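Local coordinates for protein putative glycerophosphodiester phosphodiesterase (Galdieria sulphuraria, PDB 2O55) that is a putative member of the glycerophosphodiester phosphodiesterase family, whose members are built on a TIM-barrel fold, at residues T177-C186 with Q204-L213. Residues are numbered along the deposited sequence; the frame is centred on the assembly and turned at random.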
ATOM      1  N   THR A 177     -18.934   1.303   3.469  1.00 14.00           N
ATOM      2  CA  THR A 177     -18.539   2.646   3.085  1.00 13.17           C
ATOM      3  C   THR A 177     -19.547   3.611   3.693  1.00 13.09           C
ATOM      4  O   THR A 177     -20.758   3.371   3.579  1.00 13.49           O
ATOM      5  CB  THR A 177     -18.562   2.775   1.571  1.00 13.11           C
ATOM      6  OG1 THR A 177     -17.862   1.660   0.988  1.00 11.33           O
ATOM      7  CG2 THR A 177     -17.934   4.095   1.154  1.00 13.05           C
ATOM      8  N   PRO A 178     -19.066   4.684   4.369  1.00 12.61           N
ATOM      9  CA  PRO A 178     -20.009   5.625   4.980  1.00 12.03           C
ATOM     10  C   PRO A 178     -20.618   6.512   3.914  1.00 12.03           C
ATOM     11  O   PRO A 178     -20.009   6.698   2.855  1.00 11.67           O
ATOM     12  CB  PRO A 178     -19.117   6.448   5.910  1.00 11.72           C
ATOM     13  CG  PRO A 178     -17.807   6.434   5.272  1.00 11.41           C
ATOM     14  CD  PRO A 178     -17.669   5.089   4.604  1.00 12.16           C
ATOM     15  N   LEU A 179     -21.802   7.068   4.185  1.00 12.61           N
ATOM     16  CA  LEU A 179     -22.448   7.969   3.216  1.00 12.10           C
ATOM     17  C   LEU A 179     -21.487   9.078   2.864  1.00 12.16           C
ATOM     18  O   LEU A 179     -21.316   9.364   1.691  1.00 13.25           O
ATOM     19  CB  LEU A 179     -23.785   8.526   3.718  1.00 11.96           C
ATOM     20  CG  LEU A 179     -24.497   9.626   2.897  1.00 12.24           C
ATOM     21  CD1 LEU A 179     -24.727   9.273   1.401  1.00 11.16           C
ATOM     22  CD2 LEU A 179     -25.829  10.074   3.553  1.00 11.44           C
ATOM     23  N   ASP A 180     -20.812   9.658   3.852  1.00 11.92           N
ATOM     24  CA  ASP A 180     -19.928  10.805   3.596  1.00 12.06           C
ATOM     25  C   ASP A 180     -18.524  10.462   3.080  1.00 12.32           C
ATOM     26  O   ASP A 180     -17.616  11.284   3.178  1.00 12.21           O
ATOM     27  CB  ASP A 180     -19.778  11.629   4.873  1.00 11.93           C
ATOM     28  CG  ASP A 180     -19.026  10.868   5.988  1.00 13.38           C
ATOM     29  OD1 ASP A 180     -18.821  11.446   7.077  1.00 13.77           O
ATOM     30  OD2 ASP A 180     -18.641   9.688   5.794  1.00 14.91           O
ATOM     31  N   PHE A 181     -18.309   9.266   2.550  1.00 12.68           N
ATOM     32  CA  PHE A 181     -16.932   8.864   2.276  1.00 13.26           C
ATOM     33  C   PHE A 181     -16.218   9.809   1.339  1.00 13.90           C
ATOM     34  O   PHE A 181     -15.002  10.010   1.443  1.00 14.39           O
ATOM     35  CB  PHE A 181     -16.851   7.440   1.741  1.00 13.32           C
ATOM     36  CG  PHE A 181     -17.271   7.277   0.297  1.00 13.76           C
ATOM     37  CD1 PHE A 181     -16.319   6.972  -0.686  1.00 13.25           C
ATOM     38  CD2 PHE A 181     -18.618   7.354  -0.074  1.00 13.71           C
ATOM     39  CE1 PHE A 181     -16.680   6.774  -2.019  1.00 12.08           C
ATOM     40  CE2 PHE A 181     -19.000   7.157  -1.406  1.00 14.13           C
ATOM     41  CZ  PHE A 181     -18.021   6.873  -2.383  1.00 13.92           C
ATOM     42  N   VAL A 182     -16.978  10.392   0.423  1.00 14.45           N
ATOM     43  CA  VAL A 182     -16.405  11.250  -0.592  1.00 14.73           C
ATOM     44  C   VAL A 182     -16.154  12.638   0.002  1.00 15.15           C
ATOM     45  O   VAL A 182     -15.144  13.268  -0.275  1.00 15.38           O
ATOM     46  CB  VAL A 182     -17.260  11.229  -1.896  1.00 14.78           C
ATOM     47  CG1 VAL A 182     -16.949  12.383  -2.793  1.00 14.30           C
ATOM     48  CG2 VAL A 182     -16.980   9.963  -2.659  1.00 15.30           C
ATOM     49  N   GLU A 183     -17.046  13.090   0.866  1.00 15.67           N
ATOM     50  CA  GLU A 183     -16.836  14.334   1.578  1.00 16.33           C
ATOM     51  C   GLU A 183     -15.642  14.256   2.511  1.00 15.47           C
ATOM     52  O   GLU A 183     -14.914  15.220   2.658  1.00 15.80           O
ATOM     53  CB  GLU A 183     -18.054  14.655   2.417  1.00 16.95           C
ATOM     54  CG  GLU A 183     -19.186  15.250   1.655  1.00 21.84           C
ATOM     55  CD  GLU A 183     -20.169  15.951   2.597  1.00 29.28           C
ATOM     56  OE1 GLU A 183     -20.836  15.242   3.424  1.00 30.61           O
ATOM     57  OE2 GLU A 183     -20.254  17.216   2.510  1.00 31.43           O
ATOM     58  N   GLN A 184     -15.479  13.118   3.175  1.00 14.73           N
ATOM     59  CA  GLN A 184     -14.367  12.890   4.081  1.00 13.95           C
ATOM     60  C   GLN A 184     -13.036  13.123   3.376  1.00 13.51           C
ATOM     61  O   GLN A 184     -12.159  13.837   3.882  1.00 13.22           O
ATOM     62  CB  GLN A 184     -14.379  11.438   4.523  1.00 13.76           C
ATOM     63  CG  GLN A 184     -15.091  11.135   5.778  1.00 14.14           C
ATOM     64  CD  GLN A 184     -14.930   9.666   6.106  1.00 16.04           C
ATOM     65  OE1 GLN A 184     -13.817   9.148   6.093  1.00 17.28           O
ATOM     66  NE2 GLN A 184     -16.037   8.979   6.380  1.00 16.34           N
ATOM     67  N   ALA A 185     -12.899  12.493   2.208  1.00 12.64           N
ATOM     68  CA  ALA A 185     -11.631  12.416   1.524  1.00 11.78           C
ATOM     69  C   ALA A 185     -11.227  13.779   0.998  1.00 11.39           C
ATOM     70  O   ALA A 185     -10.048  14.115   1.011  1.00 11.26           O
ATOM     71  CB  ALA A 185     -11.707  11.404   0.413  1.00 11.60           C
ATOM     72  N   CYS A 186     -12.211  14.561   0.548  1.00 11.14           N
ATOM     73  CA  CYS A 186     -11.970  15.914   0.023  1.00 11.34           C
ATOM     74  C   CYS A 186     -11.566  16.856   1.129  1.00 11.32           C
ATOM     75  O   CYS A 186     -10.537  17.532   1.054  1.00 11.77           O
ATOM     76  CB  CYS A 186     -13.207  16.473  -0.651  1.00 11.16           C
ATOM     77  SG  CYS A 186     -13.598  15.584  -2.156  1.00 12.17           S
ATOM     78  N   GLN A 204     -20.818   4.118  -6.004  1.00 16.66           N
ATOM     79  CA  GLN A 204     -19.689   4.735  -5.265  1.00 16.28           C
ATOM     80  C   GLN A 204     -18.533   5.206  -6.180  1.00 15.53           C
ATOM     81  O   GLN A 204     -18.038   6.341  -6.046  1.00 15.47           O
ATOM     82  CB  GLN A 204     -19.152   3.810  -4.190  1.00 16.47           C
ATOM     83  CG  GLN A 204     -20.141   3.527  -3.090  1.00 17.91           C
ATOM     84  CD  GLN A 204     -20.007   2.111  -2.597  1.00 19.63           C
ATOM     85  OE1 GLN A 204     -19.525   1.246  -3.319  1.00 22.71           O
ATOM     86  NE2 GLN A 204     -20.423   1.860  -1.376  1.00 18.68           N
ATOM     87  N   VAL A 205     -18.129   4.351  -7.120  1.00 14.19           N
ATOM     88  CA  VAL A 205     -17.167   4.743  -8.149  1.00 13.00           C
ATOM     89  C   VAL A 205     -17.559   6.085  -8.813  1.00 12.58           C
ATOM     90  O   VAL A 205     -16.713   6.947  -9.021  1.00 12.30           O
ATOM     91  CB  VAL A 205     -16.943   3.602  -9.194  1.00 12.93           C
ATOM     92  CG1 VAL A 205     -15.826   3.952 -10.131  1.00 12.09           C
ATOM     93  CG2 VAL A 205     -16.607   2.294  -8.494  1.00 12.09           C
ATOM     94  N   CYS A 206     -18.844   6.266  -9.110  1.00 12.36           N
ATOM     95  CA  CYS A 206     -19.364   7.522  -9.700  1.00 12.34           C
ATOM     96  C   CYS A 206     -19.316   8.733  -8.820  1.00 11.33           C
ATOM     97  O   CYS A 206     -18.885   9.794  -9.256  1.00 11.14           O
ATOM     98  CB  CYS A 206     -20.813   7.359 -10.103  1.00 12.54           C
ATOM     99  SG  CYS A 206     -20.956   6.228 -11.435  1.00 16.51           S
ATOM    100  N   THR A 207     -19.843   8.579  -7.611  1.00 10.66           N
ATOM    101  CA  THR A 207     -19.756   9.598  -6.592  1.00 10.67           C
ATOM    102  C   THR A 207     -18.329  10.074  -6.562  1.00 10.27           C
ATOM    103  O   THR A 207     -18.072  11.271  -6.698  1.00 10.72           O
ATOM    104  CB  THR A 207     -20.121   9.033  -5.205  1.00 11.06           C
ATOM    105  OG1 THR A 207     -21.396   8.399  -5.287  1.00 11.47           O
ATOM    106  CG2 THR A 207     -20.162  10.138  -4.140  1.00 10.80           C
ATOM    107  N   ALA A 208     -17.405   9.125  -6.416  1.00  9.28           N
ATOM    108  CA  ALA A 208     -15.994   9.447  -6.322  1.00  8.42           C
ATOM    109  C   ALA A 208     -15.469  10.140  -7.589  1.00  7.78           C
ATOM    110  O   ALA A 208     -14.675  11.074  -7.508  1.00  7.32           O
ATOM    111  CB  ALA A 208     -15.195   8.198  -5.985  1.00  7.79           C
ATOM    112  N   HIS A 209     -15.928   9.692  -8.755  1.00  7.57           N
ATOM    113  CA  HIS A 209     -15.415  10.228 -10.014  1.00  7.63           C
ATOM    114  C   HIS A 209     -15.959  11.595 -10.329  1.00  7.79           C
ATOM    115  O   HIS A 209     -15.262  12.400 -10.955  1.00  7.68           O
ATOM    116  CB  HIS A 209     -15.659   9.285 -11.187  1.00  7.27           C
ATOM    117  CG  HIS A 209     -14.656   8.191 -11.276  1.00  7.40           C
ATOM    118  ND1 HIS A 209     -14.936   6.963 -11.833  1.00  8.47           N
ATOM    119  CD2 HIS A 209     -13.372   8.127 -10.850  1.00  8.41           C
ATOM    120  CE1 HIS A 209     -13.860   6.198 -11.768  1.00  9.15           C
ATOM    121  NE2 HIS A 209     -12.900   6.877 -11.164  1.00  9.01           N
ATOM    122  N   GLU A 210     -17.194  11.848  -9.886  1.00  8.08           N
ATOM    123  CA  GLU A 210     -17.836  13.145 -10.053  1.00  8.83           C
ATOM    124  C   GLU A 210     -17.132  14.269  -9.290  1.00  9.12           C
ATOM    125  O   GLU A 210     -17.177  15.437  -9.714  1.00  9.24           O
ATOM    126  CB  GLU A 210     -19.305  13.061  -9.700  1.00  8.61           C
ATOM    127  CG  GLU A 210     -20.089  12.512 -10.853  1.00 11.01           C
ATOM    128  CD  GLU A 210     -21.428  11.905 -10.448  1.00 15.30           C
ATOM    129  OE1 GLU A 210     -22.467  12.490 -10.828  1.00 17.50           O
ATOM    130  OE2 GLU A 210     -21.465  10.841  -9.775  1.00 17.15           O
ATOM    131  N   LYS A 211     -16.463  13.910  -8.187  1.00  9.24           N
ATOM    132  CA  LYS A 211     -15.577  14.826  -7.465  1.00  9.02           C
ATOM    133  C   LYS A 211     -14.109  14.679  -7.886  1.00  9.51           C
ATOM    134  O   LYS A 211     -13.215  15.172  -7.205  1.00 10.28           O
ATOM    135  CB  LYS A 211     -15.697  14.637  -5.951  1.00  8.59           C
ATOM    136  CG  LYS A 211     -17.092  14.758  -5.393  1.00  7.41           C
ATOM    137  CD  LYS A 211     -17.473  16.165  -5.136  1.00  7.25           C
ATOM    138  CE  LYS A 211     -18.933  16.243  -4.856  1.00  8.52           C
ATOM    139  NZ  LYS A 211     -19.352  17.652  -4.795  1.00 11.31           N
ATOM    140  N   GLY A 212     -13.856  14.014  -9.007  1.00  9.69           N
ATOM    141  CA  GLY A 212     -12.515  13.932  -9.551  1.00  9.61           C
ATOM    142  C   GLY A 212     -11.559  13.235  -8.612  1.00 10.13           C
ATOM    143  O   GLY A 212     -10.385  13.527  -8.634  1.00 10.80           O
ATOM    144  N   LEU A 213     -12.049  12.327  -7.773  1.00 10.34           N
ATOM    145  CA  LEU A 213     -11.167  11.476  -6.958  1.00 10.85           C
ATOM    146  C   LEU A 213     -10.911  10.129  -7.646  1.00 11.34           C
ATOM    147  O   LEU A 213     -11.796   9.609  -8.338  1.00 11.32           O
ATOM    148  CB  LEU A 213     -11.793  11.187  -5.598  1.00 10.67           C
ATOM    149  CG  LEU A 213     -12.172  12.330  -4.655  1.00 11.08           C
ATOM    150  CD1 LEU A 213     -12.971  11.755  -3.523  1.00 11.00           C
ATOM    151  CD2 LEU A 213     -10.969  13.109  -4.105  1.00 11.80           C
TER
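The backbone oxygen of Q204 meets two groups. A208 N bonds to it within the helix at 2.9 Å, and the F181 ring comes up edge-on, its CZ 3.7 Å from Q204 O. The ring plane is turned 76° from the side-chain amide of Q204, and its CZ also touches Q204 CB. F181 CG sits between its backbone N and carbonyl carbon (chi1 75°), which directs the ring at the second helix. V182 CG2 covers one ring face near the rim and T177 CG2 the opposite face. The Q204 amide reaches T177 but makes no hydrogen bond with it. Its OE1 bonds to T201 N, and T177 OG1 takes N171 ND2.

V182 lies at the middle of the contact. Its CG2 lies 3.5 Å from T207 CG2 and also touches A208 CA. Its CG1 meets K211 CG and L213 CD1. L213 further packs on A185 CB and C186 SG. A Schellman motif with G212 at C-prime ends helix 202-210 and turns the chain toward strand 214-218. Over residues 181-186 and 204-210 the two helices run in roughly the same direction, 34° apart, as neighbours on the outside of the barrel. No hydrogen bond joins the two segments, so their contact rests mainly on apolar side-chain packing, with the F181 edge against Q204 O added.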